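PDB 4I3Y: inositol monophosphatase family protein from Staphylococcus aureus subsp. aureus MSSA476, which probably hydrolyses inositol monophosphates to inositol and phosphate in a magnesium-dependent reaction that lithium inhibits. Local coordinates for residues A[74-79]-A[212-217]; A[89-94]-A[111-116]; A[124-129]-A[216-221]. All coordinates share one frame; numbering follows the deposited sequence.

Interaction 1: A[74-79]-A[212-217]. With MG (magnesium ion), chain F; MG (magnesium ion), chain D.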
loop_
_atom_site.group_PDB
_atom_site.type_symbol
_atom_site.label_atom_id
_atom_site.label_comp_id
_atom_site.label_asym_id
_atom_site.label_seq_id
_atom_site.Cartn_x
_atom_site.Cartn_y
_atom_site.Cartn_z
ATOM N N LEU A 74 14.150 24.035 6.921
ATOM C CA LEU A 74 14.906 23.108 6.060
ATOM C C LEU A 74 13.903 22.285 5.224
ATOM O O LEU A 74 13.128 21.534 5.798
ATOM C CB LEU A 74 15.789 22.211 6.930
ATOM C CG LEU A 74 16.602 21.010 6.348
ATOM C CD1 LEU A 74 17.219 21.393 5.062
ATOM C CD2 LEU A 74 17.680 20.545 7.300
ATOM N N ALA A 75 13.877 22.440 3.896
ATOM C CA ALA A 75 12.821 21.794 3.102
ATOM C C ALA A 75 13.295 21.318 1.743
ATOM O O ALA A 75 14.212 21.937 1.099
ATOM C CB ALA A 75 11.616 22.714 2.930
ATOM N N GLU A 76 12.652 20.249 1.278
ATOM C CA GLU A 76 13.041 19.641 0.033
ATOM C C GLU A 76 13.172 20.552 -1.216
ATOM O O GLU A 76 14.184 20.509 -1.945
ATOM C CB GLU A 76 12.106 18.498 -0.320
ATOM C CG GLU A 76 12.652 17.755 -1.543
ATOM C CD GLU A 76 11.932 16.448 -1.808
ATOM O OE1 GLU A 76 12.339 15.738 -2.775
ATOM O OE2 GLU A 76 10.997 16.130 -1.047
ATOM N N GLU A 77 12.155 21.350 -1.500
ATOM C CA GLU A 77 12.135 22.014 -2.788
ATOM C C GLU A 77 12.764 23.444 -2.789
ATOM O O GLU A 77 12.295 24.308 -3.467
ATOM C CB GLU A 77 10.731 22.011 -3.404
ATOM C CG GLU A 77 9.951 20.695 -3.279
ATOM C CD GLU A 77 10.623 19.454 -3.947
ATOM O OE1 GLU A 77 11.595 19.629 -4.755
ATOM O OE2 GLU A 77 10.200 18.284 -3.627
ATOM N N LYS A 78 13.801 23.674 -2.005
ATOM C CA LYS A 78 14.507 24.956 -2.040
ATOM C C LYS A 78 15.899 24.645 -1.623
ATOM O O LYS A 78 16.139 23.557 -1.139
ATOM C CB LYS A 78 13.911 25.928 -1.026
ATOM C CG LYS A 78 14.045 25.524 0.453
ATOM C CD LYS A 78 13.561 26.680 1.336
ATOM C CE LYS A 78 13.759 26.450 2.785
ATOM N NZ LYS A 78 15.181 26.522 3.193
ATOM N N SER A 79 16.833 25.592 -1.739
ATOM C CA SER A 79 18.153 25.369 -1.154
ATOM C C SER A 79 18.111 25.598 0.353
ATOM O O SER A 79 17.290 26.350 0.857
ATOM C CB SER A 79 19.236 26.205 -1.848
ATOM O OG SER A 79 19.318 27.446 -1.226
ATOM N N LYS A 212 16.787 11.725 2.528
ATOM C CA LYS A 212 17.119 13.114 2.832
ATOM C C LYS A 212 16.590 13.453 4.202
ATOM O O LYS A 212 15.738 12.724 4.722
ATOM C CB LYS A 212 16.484 14.022 1.806
ATOM C CG LYS A 212 17.072 13.745 0.428
ATOM C CD LYS A 212 18.470 14.345 0.251
ATOM C CE LYS A 212 19.435 13.506 -0.590
ATOM N NZ LYS A 212 18.769 12.343 -1.271
ATOM N N PRO A 213 17.054 14.580 4.778
ATOM C CA PRO A 213 16.609 15.002 6.106
ATOM C C PRO A 213 15.046 15.026 6.228
ATOM O O PRO A 213 14.505 14.543 7.245
ATOM C CB PRO A 213 17.189 16.435 6.217
ATOM C CG PRO A 213 18.482 16.314 5.466
ATOM C CD PRO A 213 18.165 15.429 4.269
ATOM N N TRP A 214 14.389 15.579 5.204
ATOM C CA TRP A 214 12.929 15.790 5.195
ATOM C C TRP A 214 12.138 14.462 5.066
ATOM O O TRP A 214 11.022 14.400 5.544
ATOM C CB TRP A 214 12.523 16.802 4.110
ATOM C CG TRP A 214 13.223 16.545 2.788
ATOM C CD1 TRP A 214 12.890 15.581 1.871
ATOM C CD2 TRP A 214 14.396 17.205 2.273
ATOM N NE1 TRP A 214 13.755 15.628 0.806
ATOM C CE2 TRP A 214 14.675 16.628 1.011
ATOM C CE3 TRP A 214 15.197 18.266 2.730
ATOM C CZ2 TRP A 214 15.748 17.054 0.185
ATOM C CZ3 TRP A 214 16.284 18.686 1.915
ATOM C CH2 TRP A 214 16.551 18.084 0.667
ATOM N N ASP A 215 12.718 13.419 4.441
ATOM C CA ASP A 215 12.006 12.104 4.331
ATOM C C ASP A 215 11.838 11.403 5.691
ATOM O O ASP A 215 10.952 10.554 5.854
ATOM C CB ASP A 215 12.749 11.122 3.394
ATOM C CG ASP A 215 12.979 11.671 2.018
ATOM O OD1 ASP A 215 12.038 12.175 1.341
ATOM O OD2 ASP A 215 14.162 11.578 1.604
ATOM N N ILE A 216 12.710 11.727 6.650
ATOM C CA ILE A 216 12.717 11.081 7.973
ATOM C C ILE A 216 12.471 11.991 9.184
ATOM O O ILE A 216 12.517 11.527 10.325
ATOM C CB ILE A 216 14.031 10.273 8.190
ATOM C CG1 ILE A 216 15.314 11.166 8.119
ATOM C CG2 ILE A 216 14.127 9.188 7.108
ATOM C CD1 ILE A 216 16.531 10.457 8.720
ATOM N N ALA A 217 12.224 13.281 8.939
ATOM C CA ALA A 217 12.346 14.288 10.008
ATOM C C ALA A 217 11.316 14.082 11.124
ATOM O O ALA A 217 11.651 14.209 12.292
ATOM C CB ALA A 217 12.233 15.700 9.415
HETATM MG MG MG F . 11.352 14.391 -4.210
HETATM MG MG MG D . 9.090 15.232 -1.067
HETATM O O HOH W 1 8.512 17.227 -1.997
HETATM O O HOH W 2 10.703 16.152 -5.120
HETATM O O HOH W 3 13.468 14.346 -4.845
HETATM O O HOH W 4 10.610 13.249 -5.876
#

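Interaction 2: A[89-94]-A[111-116]. With MG (magnesium ion), chain D.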
loop_
_atom_site.group_PDB
_atom_site.type_symbol
_atom_site.label_atom_id
_atom_site.label_comp_id
_atom_site.label_asym_id
_atom_site.label_seq_id
_atom_site.Cartn_x
_atom_site.Cartn_y
_atom_site.Cartn_z
ATOM N N HIS A 89 15.212 27.383 16.601
ATOM C CA HIS A 89 13.859 26.975 16.152
ATOM C C HIS A 89 13.917 26.510 14.709
ATOM O O HIS A 89 14.049 27.308 13.800
ATOM C CB HIS A 89 12.855 28.138 16.316
ATOM C CG HIS A 89 12.739 28.617 17.729
ATOM N ND1 HIS A 89 12.175 27.851 18.730
ATOM C CD2 HIS A 89 13.152 29.765 18.318
ATOM C CE1 HIS A 89 12.211 28.520 19.870
ATOM N NE2 HIS A 89 12.793 29.686 19.646
ATOM N N LEU A 90 13.805 25.203 14.499
ATOM C CA LEU A 90 13.932 24.694 13.140
ATOM C C LEU A 90 12.794 23.758 12.754
ATOM O O LEU A 90 12.499 22.797 13.485
ATOM C CB LEU A 90 15.201 23.886 13.034
ATOM C CG LEU A 90 15.373 23.262 11.635
ATOM C CD1 LEU A 90 15.517 24.215 10.474
ATOM C CD2 LEU A 90 16.518 22.275 11.704
ATOM N N TRP A 91 12.202 24.049 11.610
ATOM C CA TRP A 91 11.204 23.197 10.968
ATOM C C TRP A 91 11.833 22.417 9.800
ATOM O O TRP A 91 12.464 23.010 8.931
ATOM C CB TRP A 91 10.034 24.049 10.444
ATOM C CG TRP A 91 9.238 24.599 11.620
ATOM C CD1 TRP A 91 9.521 25.740 12.341
ATOM C CD2 TRP A 91 8.109 23.981 12.276
ATOM N NE1 TRP A 91 8.599 25.898 13.392
ATOM C CE2 TRP A 91 7.722 24.844 13.366
ATOM C CE3 TRP A 91 7.365 22.825 12.028
ATOM C CZ2 TRP A 91 6.616 24.571 14.209
ATOM C CZ3 TRP A 91 6.273 22.536 12.856
ATOM C CH2 TRP A 91 5.915 23.412 13.959
ATOM N N ILE A 92 11.636 21.095 9.768
ATOM C CA ILE A 92 12.045 20.373 8.564
ATOM C C ILE A 92 10.780 19.942 7.822
ATOM O O ILE A 92 9.813 19.450 8.445
ATOM C CB ILE A 92 12.924 19.187 8.894
ATOM C CG1 ILE A 92 14.164 19.672 9.655
ATOM C CG2 ILE A 92 13.251 18.419 7.594
ATOM C CD1 ILE A 92 15.223 18.589 9.872
ATOM N N MET A 93 10.723 20.212 6.515
ATOM C CA MET A 93 9.497 19.869 5.759
ATOM C C MET A 93 9.725 19.079 4.487
ATOM O O MET A 93 10.504 19.494 3.623
ATOM C CB MET A 93 8.700 21.113 5.365
ATOM C CG MET A 93 7.405 20.833 4.595
ATOM S SD MET A 93 6.605 22.365 4.029
ATOM C CE MET A 93 4.902 21.895 4.244
ATOM N N ASP A 94 8.951 17.999 4.332
ATOM C CA ASP A 94 8.803 17.362 3.016
ATOM C C ASP A 94 7.389 17.709 2.497
ATOM O O ASP A 94 6.400 17.175 3.041
ATOM C CB ASP A 94 8.935 15.860 3.154
ATOM C CG ASP A 94 9.168 15.197 1.828
ATOM O OD1 ASP A 94 8.759 15.769 0.790
ATOM O OD2 ASP A 94 9.835 14.163 1.862
ATOM N N ILE A 111 2.404 14.581 3.718
ATOM C CA ILE A 111 3.155 15.795 3.961
ATOM C C ILE A 111 3.887 15.540 5.285
ATOM O O ILE A 111 3.262 15.080 6.249
ATOM C CB ILE A 111 2.212 16.998 4.107
ATOM C CG1 ILE A 111 1.387 17.202 2.863
ATOM C CG2 ILE A 111 2.968 18.301 4.439
ATOM C CD1 ILE A 111 0.351 18.314 3.048
ATOM N N ILE A 112 5.196 15.802 5.317
ATOM C CA ILE A 112 5.985 15.619 6.524
ATOM C C ILE A 112 6.453 16.959 7.169
ATOM O O ILE A 112 7.118 17.824 6.517
ATOM C CB ILE A 112 7.200 14.673 6.307
ATOM C CG1 ILE A 112 6.684 13.348 5.716
ATOM C CG2 ILE A 112 7.987 14.449 7.626
ATOM C CD1 ILE A 112 7.750 12.298 5.391
ATOM N N LEU A 113 6.170 17.097 8.460
ATOM C CA LEU A 113 6.670 18.300 9.199
ATOM C C LEU A 113 7.276 17.920 10.503
ATOM O O LEU A 113 6.732 17.051 11.196
ATOM C CB LEU A 113 5.520 19.269 9.530
ATOM C CG LEU A 113 5.176 20.252 8.443
ATOM C CD1 LEU A 113 3.814 20.914 8.731
ATOM C CD2 LEU A 113 6.288 21.300 8.210
ATOM N N ALA A 114 8.375 18.582 10.888
ATOM C CA ALA A 114 8.991 18.300 12.170
ATOM C C ALA A 114 9.675 19.586 12.685
ATOM O O ALA A 114 10.375 20.291 11.918
ATOM C CB ALA A 114 10.002 17.154 12.067
ATOM N N TYR A 115 9.411 19.867 13.970
ATOM C CA TYR A 115 9.952 21.015 14.670
ATOM C C TYR A 115 10.980 20.565 15.739
ATOM O O TYR A 115 10.706 19.726 16.631
ATOM C CB TYR A 115 8.813 21.808 15.317
ATOM C CG TYR A 115 9.241 22.850 16.333
ATOM C CD1 TYR A 115 10.020 23.954 15.946
ATOM C CD2 TYR A 115 8.838 22.749 17.700
ATOM C CE1 TYR A 115 10.395 24.950 16.882
ATOM C CE2 TYR A 115 9.207 23.727 18.661
ATOM C CZ TYR A 115 9.970 24.830 18.255
ATOM O OH TYR A 115 10.370 25.789 19.188
ATOM N N PHE A 116 12.123 21.210 15.687
ATOM C CA PHE A 116 13.240 20.879 16.539
ATOM C C PHE A 116 13.594 22.154 17.295
ATOM O O PHE A 116 13.757 23.224 16.685
ATOM C CB PHE A 116 14.476 20.446 15.697
ATOM C CG PHE A 116 14.279 19.147 14.987
ATOM C CD1 PHE A 116 14.679 17.949 15.585
ATOM C CD2 PHE A 116 13.635 19.116 13.762
ATOM C CE1 PHE A 116 14.468 16.740 14.960
ATOM C CE2 PHE A 116 13.423 17.896 13.123
ATOM C CZ PHE A 116 13.828 16.715 13.716
HETATM MG MG MG D . 9.090 15.232 -1.067
HETATM O O HOH W 1 8.512 17.227 -1.997
#

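Interaction 3: A[124-129]-A[216-221]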
loop_
_atom_site.group_PDB
_atom_site.type_symbol
_atom_site.label_atom_id
_atom_site.label_comp_id
_atom_site.label_asym_id
_atom_site.label_seq_id
_atom_site.Cartn_x
_atom_site.Cartn_y
_atom_site.Cartn_z
ATOM N N SER A 124 6.009 16.682 15.619
ATOM C CA SER A 124 6.146 15.938 14.335
ATOM C C SER A 124 4.818 15.646 13.693
ATOM O O SER A 124 3.852 15.407 14.397
ATOM C CB SER A 124 6.885 14.627 14.558
ATOM O OG SER A 124 8.187 14.922 15.029
ATOM N N TYR A 125 4.780 15.647 12.361
ATOM C CA TYR A 125 3.554 15.492 11.637
ATOM C C TYR A 125 3.800 14.682 10.374
ATOM O O TYR A 125 4.740 15.008 9.620
ATOM C CB TYR A 125 2.994 16.882 11.189
ATOM C CG TYR A 125 2.712 17.778 12.372
ATOM C CD1 TYR A 125 1.518 17.649 13.099
ATOM C CD2 TYR A 125 3.680 18.665 12.829
ATOM C CE1 TYR A 125 1.289 18.427 14.233
ATOM C CE2 TYR A 125 3.506 19.401 13.973
ATOM C CZ TYR A 125 2.292 19.308 14.646
ATOM O OH TYR A 125 2.120 20.088 15.718
ATOM N N VAL A 126 2.916 13.683 10.144
ATOM C CA VAL A 126 2.812 12.943 8.885
ATOM C C VAL A 126 1.353 12.948 8.448
ATOM O O VAL A 126 0.493 12.271 9.047
ATOM C CB VAL A 126 3.347 11.502 8.943
ATOM C CG1 VAL A 126 3.226 10.871 7.541
ATOM C CG2 VAL A 126 4.817 11.476 9.403
ATOM N N TYR A 127 1.073 13.734 7.412
ATOM C CA TYR A 127 -0.322 13.866 6.980
ATOM C C TYR A 127 -0.562 13.008 5.787
ATOM O O TYR A 127 -0.176 13.404 4.648
ATOM C CB TYR A 127 -0.713 15.341 6.648
ATOM C CG TYR A 127 -2.205 15.554 6.405
ATOM C CD1 TYR A 127 -3.167 14.657 6.911
ATOM C CD2 TYR A 127 -2.664 16.689 5.689
ATOM C CE1 TYR A 127 -4.516 14.850 6.680
ATOM C CE2 TYR A 127 -4.027 16.892 5.430
ATOM C CZ TYR A 127 -4.928 15.978 5.931
ATOM O OH TYR A 127 -6.239 16.186 5.704
ATOM N N ASP A 128 -1.240 11.885 6.027
ATOM C CA ASP A 128 -1.685 11.015 4.932
ATOM C C ASP A 128 -2.925 11.651 4.330
ATOM O O ASP A 128 -4.047 11.393 4.785
ATOM C CB ASP A 128 -1.983 9.657 5.517
ATOM C CG ASP A 128 -2.488 8.648 4.493
ATOM O OD1 ASP A 128 -2.843 8.984 3.389
ATOM O OD2 ASP A 128 -2.558 7.487 4.855
ATOM N N TYR A 129 -2.711 12.528 3.348
ATOM C CA TYR A 129 -3.797 13.363 2.872
ATOM C C TYR A 129 -4.837 12.516 2.089
ATOM O O TYR A 129 -6.042 12.708 2.285
ATOM C CB TYR A 129 -3.309 14.563 2.058
ATOM C CG TYR A 129 -4.423 15.139 1.206
ATOM C CD1 TYR A 129 -5.386 15.976 1.773
ATOM C CD2 TYR A 129 -4.561 14.783 -0.115
ATOM C CE1 TYR A 129 -6.431 16.462 1.029
ATOM C CE2 TYR A 129 -5.599 15.263 -0.873
ATOM C CZ TYR A 129 -6.521 16.111 -0.268
ATOM O OH TYR A 129 -7.580 16.563 -0.951
ATOM N N ILE A 216 12.710 11.727 6.650
ATOM C CA ILE A 216 12.717 11.081 7.973
ATOM C C ILE A 216 12.471 11.991 9.184
ATOM O O ILE A 216 12.517 11.527 10.325
ATOM C CB ILE A 216 14.031 10.273 8.190
ATOM C CG1 ILE A 216 15.314 11.166 8.119
ATOM C CG2 ILE A 216 14.127 9.188 7.108
ATOM C CD1 ILE A 216 16.531 10.457 8.720
ATOM N N ALA A 217 12.224 13.281 8.939
ATOM C CA ALA A 217 12.346 14.288 10.008
ATOM C C ALA A 217 11.316 14.082 11.124
ATOM O O ALA A 217 11.651 14.209 12.292
ATOM C CB ALA A 217 12.233 15.700 9.415
ATOM N N ALA A 218 10.080 13.732 10.777
ATOM C CA ALA A 218 9.025 13.560 11.788
ATOM C C ALA A 218 9.178 12.282 12.608
ATOM O O ALA A 218 8.723 12.209 13.766
ATOM C CB ALA A 218 7.671 13.524 11.083
ATOM N N GLN A 219 9.772 11.267 11.979
ATOM C CA GLN A 219 9.829 9.946 12.531
ATOM C C GLN A 219 10.628 9.850 13.853
ATOM O O GLN A 219 10.317 8.975 14.705
ATOM C CB GLN A 219 10.395 8.962 11.497
ATOM C CG GLN A 219 9.467 8.656 10.320
ATOM C CD GLN A 219 9.665 9.576 9.138
ATOM O OE1 GLN A 219 9.664 10.824 9.282
ATOM N NE2 GLN A 219 9.733 8.993 7.932
ATOM N N PHE A 220 11.645 10.717 14.035
ATOM C CA PHE A 220 12.406 10.721 15.310
ATOM C C PHE A 220 11.502 10.765 16.499
ATOM O O PHE A 220 11.653 9.977 17.418
ATOM C CB PHE A 220 13.359 11.920 15.429
ATOM C CG PHE A 220 14.556 11.860 14.489
ATOM C CD1 PHE A 220 15.702 11.157 14.844
ATOM C CD2 PHE A 220 14.540 12.547 13.256
ATOM C CE1 PHE A 220 16.790 11.124 13.965
ATOM C CE2 PHE A 220 15.606 12.500 12.396
ATOM C CZ PHE A 220 16.736 11.762 12.744
ATOM N N LEU A 221 10.572 11.720 16.531
ATOM C CA LEU A 221 9.765 11.849 17.757
ATOM C C LEU A 221 8.761 10.709 17.882
ATOM O O LEU A 221 8.481 10.221 19.013
ATOM C CB LEU A 221 9.090 13.240 17.789
ATOM C CG LEU A 221 8.257 13.553 19.003
ATOM C CD1 LEU A 221 9.147 13.458 20.214
ATOM C CD2 LEU A 221 7.639 14.962 18.886
#

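Interaction 1: A[74-79]-A[212-217]
With chi1 at 45°, W214 holds CG between its backbone N and carbonyl carbon, which swings the indole over E76, the second residue of the turn. E76 keeps CG opposite its own N (chi1 -172°) and is extended beyond, so its aliphatic part runs across the indole while the carboxylate travels on to the metals. The CH-pi geometry is clear: E76 CB sits 3.4 Å from the centroid of the W214 five-membered ring, 10° off the normal. K212 CB lies against the opposite face, toward its rim, and L74 CD1 touches the ring edge at W214 CZ3, 4.3 Å away. Carboxylate and indole planes are nearly parallel. E76 OE2 and W214 NE1 approach without an angle suited to hydrogen bonding. In this inositol monophosphatase fold the type I turn A75 to K78 follows strand 72-75 and carries E76 into the metal site, facing the short helix 213-216. There the carboxylate bridges two magnesium ions, E76 OE1 lying 2.2 Å from one and E76 OE2 2.1 Å from the other; D94 and the carbonyl of I96 share the second ion. K42 NZ also bonds E76 OE1. E77 OE2 accepts hydrogen bonds from two metal-bound waters, one on each magnesium.

Interaction 2: A[89-94]-A[111-116]
L90 and F116 exchange both backbone hydrogen bonds, L90 N to F116 O at 2.9 Å and F116 N to L90 O at 2.7 Å, and the same reciprocal pattern recurs at I92 with A114 and at D94 with I112. These six bonds define a regular antiparallel ladder whose strand axes run at 166°. W91 with Y115 and M93 with L113 are the intervening non-hydrogen-bonded pairs; at these positions CA-H groups supply additional contacts to carbonyls, as from W91 CA to A114 O at 3.2 Å. The outward backbone groups of W91 and M93 are satisfied by the neighbouring strand 72-75 and the turn after it, through Q72, L74 and E76.

Among side chains, H89 ND1 and Y115 OH are joined by a hydrogen bond of 2.8 Å, each meeting the other ring at its edge and in plane. Next to it, Y115 CB stands over the W91 indole, 3.4 Å from the centroid of the six-membered ring and 5° off its normal. The two rings themselves are slid apart, with planes at 27°. W91 NE1 is hydrogen-bonded to H71 ND1. On the face carrying L90, I92 and D94, I92 CD1 packs on F116 CE2 at 3.8 Å. D94 turns CG opposite its backbone N, which directs the carboxylate to the metal, and D94 OD1 binds magnesium at 2.0 Å.

The ladder lies inside the large mixed sheet of the inositol monophosphatase fold. Helices 12-35 and 51-67 cover the face of W91, M93 and L113, the 217-218 loop packs on I92, I112 and A114, and strands 72-75 and 120-128 flank the pair.

Interaction 3: A[124-129]-A[216-221]
S124 and A218 form the closest backbone approach here, their CA atoms 4.5 Å apart, where strand 120-128 of the large mixed sheet in the inositol monophosphatase fold meets the chain leading into helix 219-225. The two segments bury 217 Å² between them. S124 CB lies 3.7 Å from A218 CB, so the methyl group rests directly against the strand. S124 OG reaches A218 O at 3.0 Å, a weak hydrogen bond that is not settled, since its proton has another acceptor nearby. The A218 methyl also approaches the backbone: A218 CB is 3.6 Å from Y125 O. One residue further along, V126 CG2 completes the apolar patch at 3.9 Å from A218 CB. V126 places this branch opposite its own carbonyl carbon, while CG1 lies opposite the backbone N (chi1 -178°).

L221, three residues further on from A218, also turns its CB toward the strand. Its CB packs against S124 OG, and its CD2 also lies close to that hydroxyl. With both A218 and L221 directing their CB atoms at the strand, the 218-221 segment lies against S124, and the touching residues are all buried.

Further out, Q219 NE2 is hydrogen-bonded to D215 O and S195 OG, tying this part of the chain to the preceding short helix 213-216 and to helix 191-200. I112 on strand 110-117 also packs on A218, and A137 on strand 133-138 meets both S124 and L221, so the 218-221 segment spans several strands. Y125 turns its CB away from 216-221; its side chain packs on I19 of helix 12-35, and Y125 OH is hydrogen-bonded to D16 OD1.

The three contacts follow successive strands of one sheet, 72-75, 89-97, 110-117 and 120-128. Interaction 1 joins interaction 2 through probable hydrogen bonds from L74 N to W91 O and from M93 N to L74 O, both 2.8 Å; interaction 2 joins interaction 3 through L113 O and Y125 N at 2.7 Å. Residues 216-217 belong to both interaction 1 and interaction 3, and A217 CB lies 3.4 Å from I92 CG2. Interactions 1 and 2, with centres 8 Å apart, meet at the same magnesium ion, where W214 CD1 is also 3.4 Å from D94 OD2. Interaction 3 stands back from the site, the A217 side chain being about 11 Å from a magnesium ion.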